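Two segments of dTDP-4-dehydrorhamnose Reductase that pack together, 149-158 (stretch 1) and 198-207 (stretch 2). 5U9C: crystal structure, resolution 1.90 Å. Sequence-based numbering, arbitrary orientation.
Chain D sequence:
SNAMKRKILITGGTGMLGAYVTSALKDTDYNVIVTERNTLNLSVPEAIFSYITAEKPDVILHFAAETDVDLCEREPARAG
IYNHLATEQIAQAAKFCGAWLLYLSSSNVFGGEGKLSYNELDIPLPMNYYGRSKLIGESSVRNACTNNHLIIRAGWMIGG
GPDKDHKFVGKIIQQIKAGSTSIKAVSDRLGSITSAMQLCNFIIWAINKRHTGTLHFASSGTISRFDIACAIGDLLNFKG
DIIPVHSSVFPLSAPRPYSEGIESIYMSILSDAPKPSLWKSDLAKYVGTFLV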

ATOM      1  N   HIS D 149      14.217  25.970 -19.111  1.00 31.39           N
ATOM      2  CA  HIS D 149      13.420  26.215 -17.917  1.00 30.50           C
ATOM      3  C   HIS D 149      14.203  25.809 -16.689  1.00 28.83           C
ATOM      4  O   HIS D 149      15.176  25.021 -16.778  1.00 28.13           O
ATOM      5  N   LEU D 150      13.759  26.333 -15.554  1.00 25.17           N
ATOM      6  CA  LEU D 150      14.302  25.956 -14.257  1.00 25.34           C
ATOM      7  C   LEU D 150      13.124  25.796 -13.294  1.00 24.89           C
ATOM      8  O   LEU D 150      12.309  26.722 -13.123  1.00 25.55           O
ATOM      9  N   ILE D 151      13.022  24.619 -12.693  1.00 23.71           N
ATOM     10  CA  ILE D 151      11.980  24.325 -11.712  1.00 23.69           C
ATOM     11  C   ILE D 151      12.688  24.147 -10.387  1.00 23.66           C
ATOM     12  O   ILE D 151      13.610  23.312 -10.272  1.00 23.69           O
ATOM     13  N   ILE D 152      12.304  24.960  -9.408  1.00 25.62           N
ATOM     14  CA  ILE D 152      12.891  24.894  -8.076  1.00 25.01           C
ATOM     15  C   ILE D 152      11.810  24.502  -7.088  1.00 24.22           C
ATOM     16  O   ILE D 152      10.759  25.161  -6.991  1.00 24.52           O
ATOM     17  N   ARG D 153      12.066  23.444  -6.343  1.00 23.26           N
ATOM     18  CA  ARG D 153      11.135  23.000  -5.323  1.00 23.35           C
ATOM     19  C   ARG D 153      11.633  23.505  -3.979  1.00 23.80           C
ATOM     20  O   ARG D 153      12.763  23.230  -3.578  1.00 23.92           O
ATOM     21  N   ALA D 154      10.791  24.301  -3.323  1.00 24.96           N
ATOM     22  CA  ALA D 154      11.060  24.833  -1.987  1.00 25.42           C
ATOM     23  C   ALA D 154      10.189  24.076  -0.990  1.00 24.11           C
ATOM     24  O   ALA D 154       9.136  23.544  -1.342  1.00 24.87           O
ATOM     25  N   GLY D 155      10.644  24.026   0.247  1.00 23.87           N
ATOM     26  CA  GLY D 155       9.927  23.365   1.323  1.00 24.87           C
ATOM     27  C   GLY D 155       9.092  24.399   2.072  1.00 26.22           C
ATOM     28  O   GLY D 155       8.391  25.210   1.453  1.00 27.41           O
ATOM     29  N   TRP D 156       9.154  24.372   3.400  1.00 25.61           N
ATOM     30  CA  TRP D 156       8.418  25.348   4.221  1.00 26.05           C
ATOM     31  C   TRP D 156       9.145  26.699   4.166  1.00 26.42           C
ATOM     32  O   TRP D 156      10.219  26.867   4.765  1.00 25.64           O
HETATM   33  N   MSE D 157       8.570  27.640   3.424  1.00 26.19           N
HETATM   34  CA  MSE D 157       9.200  28.941   3.197  1.00 28.92           C
HETATM   35  C   MSE D 157       9.193  29.835   4.424  1.00 28.16           C
HETATM   36  O   MSE D 157       8.180  29.975   5.092  1.00 28.73           O
ATOM     37  N   ILE D 158      10.350  30.386   4.773  1.00 27.76           N
ATOM     38  CA  ILE D 158      10.424  31.370   5.858  1.00 29.03           C
ATOM     39  C   ILE D 158      10.939  32.697   5.265  1.00 30.74           C
ATOM     40  O   ILE D 158      11.921  32.726   4.492  1.00 28.44           O
ATOM     41  N   GLN D 198      17.715  33.404   1.041  1.00 32.65           N
ATOM     42  CA  GLN D 198      18.761  32.579   0.398  1.00 33.82           C
ATOM     43  C   GLN D 198      18.292  32.143  -0.989  1.00 31.63           C
ATOM     44  O   GLN D 198      19.069  32.171  -1.952  1.00 31.29           O
ATOM     45  N   LEU D 199      17.011  31.781  -1.089  1.00 27.73           N
ATOM     46  CA  LEU D 199      16.435  31.362  -2.375  1.00 28.26           C
ATOM     47  C   LEU D 199      16.510  32.536  -3.371  1.00 28.99           C
ATOM     48  O   LEU D 199      16.823  32.348  -4.554  1.00 27.96           O
ATOM     49  N   CYS D 200      16.250  33.742  -2.875  1.00 29.11           N
ATOM     50  CA  CYS D 200      16.347  34.952  -3.706  1.00 30.37           C
ATOM     51  C   CYS D 200      17.768  35.083  -4.289  1.00 30.58           C
ATOM     52  O   CYS D 200      17.950  35.239  -5.479  1.00 29.83           O
ATOM     53  N   ASN D 201      18.771  35.002  -3.426  1.00 31.16           N
ATOM     54  CA  ASN D 201      20.157  35.102  -3.865  1.00 32.52           C
ATOM     55  C   ASN D 201      20.487  34.030  -4.914  1.00 30.69           C
ATOM     56  O   ASN D 201      21.201  34.318  -5.885  1.00 31.41           O
ATOM     57  N   PHE D 202      19.976  32.815  -4.707  1.00 28.58           N
ATOM     58  CA  PHE D 202      20.205  31.727  -5.643  1.00 28.36           C
ATOM     59  C   PHE D 202      19.544  32.026  -6.985  1.00 28.07           C
ATOM     60  O   PHE D 202      20.129  31.756  -8.040  1.00 27.61           O
ATOM     61  N   ILE D 203      18.336  32.582  -6.936  1.00 27.97           N
ATOM     62  CA  ILE D 203      17.601  32.916  -8.140  1.00 28.00           C
ATOM     63  C   ILE D 203      18.344  33.973  -8.978  1.00 30.30           C
ATOM     64  O   ILE D 203      18.384  33.854 -10.210  1.00 29.92           O
ATOM     65  N   ILE D 204      18.927  34.985  -8.326  1.00 29.96           N
ATOM     66  CA  ILE D 204      19.686  36.021  -9.044  1.00 31.85           C
ATOM     67  C   ILE D 204      20.867  35.348  -9.770  1.00 31.47           C
ATOM     68  O   ILE D 204      21.134  35.615 -10.944  1.00 30.71           O
ATOM     69  N   TRP D 205      21.534  34.439  -9.074  1.00 30.95           N
ATOM     70  CA  TRP D 205      22.641  33.686  -9.652  1.00 31.90           C
ATOM     71  C   TRP D 205      22.145  32.845 -10.831  1.00 31.33           C
ATOM     72  O   TRP D 205      22.791  32.805 -11.878  1.00 31.87           O
ATOM     73  N   ALA D 206      20.979  32.224 -10.665  1.00 30.85           N
ATOM     74  CA  ALA D 206      20.405  31.332 -11.684  1.00 31.47           C
ATOM     75  C   ALA D 206      20.026  32.061 -12.957  1.00 31.62           C
ATOM     76  O   ALA D 206      20.221  31.549 -14.054  1.00 29.80           O
ATOM     77  N   ILE D 207      19.468  33.252 -12.796  1.00 31.94           N
ATOM     78  CA  ILE D 207      19.109  34.082 -13.929  1.00 32.78           C
ATOM     79  C   ILE D 207      20.362  34.439 -14.732  1.00 34.41           C
ATOM     80  O   ILE D 207      20.339  34.388 -15.951  1.00 34.96           O
TER

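A strand, 149-154, lies nearly antiparallel to the helix 198-207, their axes 11.2 Å apart at closest and their directions 166° apart. Strand alternation sets the pattern: L150, I152 and A154 point toward the helix, while R153 points away and finds hydrogen bonds elsewhere in the structure. On the helix, L199, F202 and A206 point toward the strand, a spacing of three and four that keeps them on one side.

L199 covers the most surface. With chi1 t and chi2 p, it sends CD1 to within 4.0 Å of I152 CG2 and CD2 to 4.3 Å from A154 CB; the same CD2 lies 3.9 Å from CE of M157, a selenomethionine. M157 starts sideways, but its t, p, p chain brings its end to the leucine.

I152, chi1 m and chi2 t, is the main strand residue. Its CD1 meets the edge of the F202 ring, 3.9 Å from CE2, and lies 4.1 Å from CG1 of I203, whose side chain leaves sideways before its end comes nearer.

At the other end, small meets large: L150, chi1 t and chi2 p, places CD2 3.8 Å from A206 CB. No hydrogen bond crosses; the contact is entirely apolar, and the helix keeps its own backbone bonded, as in A206 N to F202 O at 2.8 Å.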

ATOM      1  CB  HIS D 149      12.128  25.411 -17.926  1.00 31.56           C
ATOM      2  CG  HIS D 149      12.340  23.939 -17.747  1.00 33.92           C
ATOM      3  ND1 HIS D 149      12.548  23.079 -18.806  1.00 35.41           N
ATOM      4  CD2 HIS D 149      12.402  23.179 -16.626  1.00 34.25           C
ATOM      5  CE1 HIS D 149      12.723  21.851 -18.344  1.00 36.68           C
ATOM      6  NE2 HIS D 149      12.655  21.886 -17.027  1.00 36.06           N
ATOM      7  CB  LEU D 150      15.292  26.982 -13.722  1.00 25.46           C
ATOM      8  CG  LEU D 150      15.887  26.662 -12.339  1.00 26.03           C
ATOM      9  CD1 LEU D 150      16.570  25.300 -12.310  1.00 27.72           C
ATOM     10  CD2 LEU D 150      16.859  27.735 -11.882  1.00 25.88           C
ATOM     11  CB  ILE D 151      11.216  23.051 -12.086  1.00 24.25           C
ATOM     12  CG1 ILE D 151      10.358  23.328 -13.323  1.00 25.31           C
ATOM     13  CG2 ILE D 151      10.344  22.576 -10.919  1.00 24.60           C
ATOM     14  CD1 ILE D 151       9.836  22.075 -14.000  1.00 26.90           C
ATOM     15  CB  ILE D 152      13.479  26.221  -7.623  1.00 26.44           C
ATOM     16  CG1 ILE D 152      14.496  26.743  -8.641  1.00 27.13           C
ATOM     17  CG2 ILE D 152      14.116  26.057  -6.235  1.00 26.67           C
ATOM     18  CD1 ILE D 152      15.076  28.095  -8.271  1.00 28.83           C
ATOM     19  CB  ARG D 153      10.990  21.477  -5.315  1.00 23.25           C
ATOM     20  CG  ARG D 153      10.518  20.875  -6.633  1.00 24.05           C
ATOM     21  CD  ARG D 153      10.205  19.390  -6.489  1.00 24.24           C
ATOM     22  NE  ARG D 153       9.742  18.773  -7.721  1.00 24.75           N
ATOM     23  CZ  ARG D 153      10.295  17.741  -8.359  1.00 26.29           C
ATOM     24  NH1 ARG D 153      11.363  17.096  -7.880  1.00 26.01           N
ATOM     25  NH2 ARG D 153       9.723  17.300  -9.472  1.00 26.25           N
ATOM     26  CB  ALA D 154      10.734  26.324  -1.921  1.00 25.97           C
ATOM     27  CB  TRP D 156       8.311  24.866   5.660  1.00 27.54           C
ATOM     28  CG  TRP D 156       7.538  23.572   5.823  1.00 27.86           C
ATOM     29  CD1 TRP D 156       6.532  23.109   5.024  1.00 28.67           C
ATOM     30  CD2 TRP D 156       7.601  22.685   6.939  1.00 27.44           C
ATOM     31  NE1 TRP D 156       6.017  21.938   5.543  1.00 30.75           N
ATOM     32  CE2 TRP D 156       6.646  21.672   6.729  1.00 29.67           C
ATOM     33  CE3 TRP D 156       8.398  22.625   8.074  1.00 27.40           C
ATOM     34  CZ2 TRP D 156       6.471  20.619   7.621  1.00 29.48           C
ATOM     35  CZ3 TRP D 156       8.216  21.572   8.965  1.00 28.23           C
ATOM     36  CH2 TRP D 156       7.266  20.590   8.733  1.00 28.37           C
HETATM   37  CB  MSE D 157       8.468  29.594   2.016  1.00 30.35           C
HETATM   38  CG  MSE D 157       9.185  30.820   1.429  1.00 35.15           C
HETATM   39 SE   MSE D 157      10.582  30.244   0.162  1.00 37.08          SE
HETATM   40  CE  MSE D 157       9.351  29.910  -1.339  1.00 33.50           C
ATOM     41  CB  ILE D 158      11.276  30.902   7.058  1.00 28.85           C
ATOM     42  CG1 ILE D 158      12.744  30.745   6.675  1.00 30.67           C
ATOM     43  CG2 ILE D 158      10.726  29.585   7.605  1.00 28.30           C
ATOM     44  CD1 ILE D 158      13.626  30.333   7.831  1.00 31.58           C
ATOM     45  CB  GLN D 198      19.123  31.336   1.221  1.00 34.84           C
ATOM     46  CG  GLN D 198      19.829  31.600   2.543  1.00 38.27           C
ATOM     47  CD  GLN D 198      20.188  30.319   3.317  1.00 39.75           C
ATOM     48  OE1 GLN D 198      19.451  29.309   3.292  1.00 35.66           O
ATOM     49  NE2 GLN D 198      21.339  30.362   4.020  1.00 40.29           N
ATOM     50  CB  LEU D 199      15.002  30.854  -2.201  1.00 28.15           C
ATOM     51  CG  LEU D 199      14.238  30.477  -3.470  1.00 29.22           C
ATOM     52  CD1 LEU D 199      15.045  29.492  -4.310  1.00 29.75           C
ATOM     53  CD2 LEU D 199      12.875  29.906  -3.118  1.00 29.74           C
ATOM     54  CB  CYS D 200      16.009  36.195  -2.873  1.00 30.24           C
ATOM     55  SG  CYS D 200      16.248  37.761  -3.741  1.00 32.16           S
ATOM     56  CB  ASN D 201      21.108  35.005  -2.670  1.00 34.09           C
ATOM     57  CG  ASN D 201      20.971  36.194  -1.708  1.00 37.95           C
ATOM     58  OD1 ASN D 201      20.598  37.301  -2.114  1.00 40.48           O
ATOM     59  ND2 ASN D 201      21.295  35.973  -0.439  1.00 36.78           N
ATOM     60  CB  PHE D 202      19.720  30.362  -5.127  1.00 27.56           C
ATOM     61  CG  PHE D 202      19.860  29.273  -6.155  1.00 27.41           C
ATOM     62  CD1 PHE D 202      21.078  28.643  -6.343  1.00 27.56           C
ATOM     63  CD2 PHE D 202      18.812  28.953  -6.999  1.00 27.19           C
ATOM     64  CE1 PHE D 202      21.231  27.664  -7.313  1.00 27.96           C
ATOM     65  CE2 PHE D 202      18.965  27.996  -7.989  1.00 27.59           C
ATOM     66  CZ  PHE D 202      20.168  27.350  -8.138  1.00 27.57           C
ATOM     67  CB  ILE D 203      16.164  33.341  -7.816  1.00 27.43           C
ATOM     68  CG1 ILE D 203      15.367  32.105  -7.376  1.00 27.69           C
ATOM     69  CG2 ILE D 203      15.514  33.975  -9.028  1.00 28.04           C
ATOM     70  CD1 ILE D 203      13.968  32.398  -6.894  1.00 29.05           C
ATOM     71  CB  ILE D 204      20.165  37.136  -8.084  1.00 33.78           C
ATOM     72  CG1 ILE D 204      18.961  37.845  -7.430  1.00 34.77           C
ATOM     73  CG2 ILE D 204      21.062  38.145  -8.804  1.00 36.06           C
ATOM     74  CD1 ILE D 204      18.064  38.604  -8.391  1.00 35.51           C
ATOM     75  CB  TRP D 205      23.308  32.796  -8.580  1.00 31.97           C
ATOM     76  CG  TRP D 205      24.373  31.863  -9.100  1.00 32.92           C
ATOM     77  CD1 TRP D 205      25.712  32.095  -9.148  1.00 34.15           C
ATOM     78  CD2 TRP D 205      24.175  30.550  -9.655  1.00 34.21           C
ATOM     79  NE1 TRP D 205      26.367  31.011  -9.695  1.00 34.62           N
ATOM     80  CE2 TRP D 205      25.448  30.056 -10.025  1.00 34.66           C
ATOM     81  CE3 TRP D 205      23.051  29.755  -9.887  1.00 33.79           C
ATOM     82  CZ2 TRP D 205      25.625  28.795 -10.599  1.00 36.19           C
ATOM     83  CZ3 TRP D 205      23.227  28.494 -10.458  1.00 35.80           C
ATOM     84  CH2 TRP D 205      24.506  28.030 -10.807  1.00 35.42           C
ATOM     85  CB  ALA D 206      19.198  30.597 -11.127  1.00 31.69           C
ATOM     86  CB  ILE D 207      18.403  35.370 -13.474  1.00 32.48           C
ATOM     87  CG1 ILE D 207      17.050  35.047 -12.843  1.00 30.90           C
ATOM     88  CG2 ILE D 207      18.194  36.322 -14.661  1.00 33.60           C
ATOM     89  CD1 ILE D 207      16.464  36.201 -12.049  1.00 31.17           C
TER